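Local coordinates for protein aromatic-L-amino-acid decarboxylase (Catharanthus roseus, PDB 6EEW) that decarboxylates L-tryptophan to tryptamine and 5-hydroxy-L-tryptophan to serotonin, using pyridoxal 5'-phosphate as cofactor in a homodimer, at residues 90-93 / 99-102. Numbering follows the deposited sequence.
With TRP (tryptophan), chain E.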
loop_
_atom_site.group_PDB
_atom_site.type_symbol
_atom_site.label_atom_id
_atom_site.label_comp_id
_atom_site.label_asym_id
_atom_site.label_seq_id
_atom_site.Cartn_x
_atom_site.Cartn_y
_atom_site.Cartn_z
ATOM N N THR A 90 5.570 16.000 13.253
ATOM C CA THR A 90 4.315 16.227 13.966
ATOM C C THR A 90 4.017 14.964 14.749
ATOM O O THR A 90 3.899 13.884 14.162
ATOM C CB THR A 90 3.161 16.557 13.018
ATOM O OG1 THR A 90 3.366 17.845 12.430
ATOM C CG2 THR A 90 1.836 16.574 13.761
ATOM N N ASN A 91 3.919 15.091 16.070
ATOM C CA ASN A 91 3.874 13.920 16.939
ATOM C C ASN A 91 2.445 13.381 17.029
ATOM O O ASN A 91 1.680 13.672 17.951
ATOM C CB ASN A 91 4.463 14.264 18.297
ATOM C CG ASN A 91 5.983 14.359 18.254
ATOM O OD1 ASN A 91 6.659 13.340 18.111
ATOM N ND2 ASN A 91 6.523 15.574 18.381
ATOM N N TRP A 92 2.091 12.570 16.028
ATOM C CA TRP A 92 0.797 11.905 16.008
ATOM C C TRP A 92 0.581 11.023 17.231
ATOM O O TRP A 92 -0.570 10.732 17.575
ATOM C CB TRP A 92 0.648 11.066 14.733
ATOM C CG TRP A 92 0.319 11.855 13.491
ATOM C CD1 TRP A 92 1.164 12.648 12.771
ATOM C CD2 TRP A 92 -0.952 11.919 12.826
ATOM N NE1 TRP A 92 0.499 13.200 11.699
ATOM C CE2 TRP A 92 -0.800 12.767 11.711
ATOM C CE3 TRP A 92 -2.204 11.337 13.063
ATOM C CZ2 TRP A 92 -1.851 13.055 10.843
ATOM C CZ3 TRP A 92 -3.245 11.618 12.195
ATOM C CH2 TRP A 92 -3.063 12.477 11.108
ATOM N N MET A 93 1.652 10.565 17.875
ATOM C CA MET A 93 1.551 9.678 19.029
ATOM C C MET A 93 1.456 10.421 20.355
ATOM O O MET A 93 1.414 9.770 21.400
ATOM C CB MET A 93 2.748 8.725 19.077
ATOM C CG MET A 93 2.754 7.683 17.985
ATOM S SD MET A 93 1.227 6.746 17.959
ATOM C CE MET A 93 0.345 7.607 16.653
ATOM N N ALA A 99 -5.711 16.330 16.278
ATOM C CA ALA A 99 -5.963 16.778 14.919
ATOM C C ALA A 99 -6.565 15.663 14.067
ATOM O O ALA A 99 -6.521 14.481 14.412
ATOM C CB ALA A 99 -4.663 17.271 14.290
ATOM N N PHE A 100 -7.165 16.066 12.951
ATOM C CA PHE A 100 -7.707 15.129 11.978
ATOM C C PHE A 100 -8.491 14.011 12.649
ATOM O O PHE A 100 -9.532 14.255 13.273
ATOM C CB PHE A 100 -6.570 14.571 11.122
ATOM C CG PHE A 100 -5.648 15.636 10.580
ATOM C CD1 PHE A 100 -6.029 16.422 9.500
ATOM C CD2 PHE A 100 -4.408 15.860 11.160
ATOM C CE1 PHE A 100 -5.176 17.426 8.994
ATOM C CE2 PHE A 100 -3.556 16.854 10.666
ATOM C CZ PHE A 100 -3.942 17.632 9.580
ATOM N N PHE A 101 -8.026 12.779 12.477
ATOM C CA PHE A 101 -8.464 11.613 13.217
ATOM C C PHE A 101 -7.226 10.951 13.792
ATOM O O PHE A 101 -6.228 10.802 13.087
ATOM C CB PHE A 101 -9.199 10.588 12.342
ATOM C CG PHE A 101 -10.618 10.949 12.020
ATOM C CD1 PHE A 101 -11.429 11.539 12.970
ATOM C CD2 PHE A 101 -11.147 10.669 10.768
ATOM C CE1 PHE A 101 -12.731 11.860 12.678
ATOM C CE2 PHE A 101 -12.447 10.992 10.470
ATOM C CZ PHE A 101 -13.244 11.589 11.431
ATOM N N PRO A 102 -7.267 10.523 15.042
ATOM C CA PRO A 102 -6.103 9.844 15.618
ATOM C C PRO A 102 -5.792 8.550 14.882
ATOM O O PRO A 102 -6.671 7.893 14.320
ATOM C CB PRO A 102 -6.527 9.575 17.064
ATOM C CG PRO A 102 -8.033 9.616 17.038
ATOM C CD PRO A 102 -8.395 10.616 15.988
HETATM N N TRP E . -9.460 12.452 7.911
HETATM C CA TRP E . -8.464 13.486 8.145
HETATM C C TRP E . -8.270 14.375 6.919
HETATM O O TRP E . -7.264 14.271 6.214
HETATM C CB TRP E . -7.138 12.847 8.567
HETATM C CG TRP E . -6.715 11.631 7.771
HETATM C CD1 TRP E . -6.816 11.449 6.423
HETATM C CD2 TRP E . -6.126 10.424 8.295
HETATM N NE1 TRP E . -6.329 10.206 6.075
HETATM C CE2 TRP E . -5.899 9.562 7.205
HETATM C CE3 TRP E . -5.772 9.995 9.579
HETATM C CZ2 TRP E . -5.335 8.300 7.358
HETATM C CZ3 TRP E . -5.212 8.742 9.730
HETATM C CH2 TRP E . -4.999 7.909 8.628
HETATM O OXT TRP E . -9.111 15.229 6.612
#
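Between helices 74-85 and 107-119 the loop doubles back on itself, and the nearest CA pair between 90-93 and 99-102 is W92 and P102, 7.2 Å apart. No hydrogen bond joins the two segments; the indole of W92 makes the link. Its CG stands anti to the carbonyl carbon (chi1 -78°), and the six-membered ring reaches the F100 ring and the backbone carbonyl of F101. W92 CZ3 meets F101 O at 3.2 Å, with the oxygen at the ring edge, in plane. W92 CH2 lies 3.6 Å from F100 CD2. These two rings are nearly parallel, at 12°, but slid apart with little overlap. W92 CH2 is 4.0 Å from CE3 of the bound tryptophan. W92 NE1 donates a hydrogen bond to S128 O of the second subunit, and F124 of that subunit meets the F100 ring edge-to-face. With an alanine at W92, the F100 ring and the F101 carbonyl would probably lose their neighbour, and S128 O of the second subunit this donor. This wall of the substrate pocket is thus mainly aromatic and apolar, consistent with a pocket that takes indole substrates, and is built at the dimer interface.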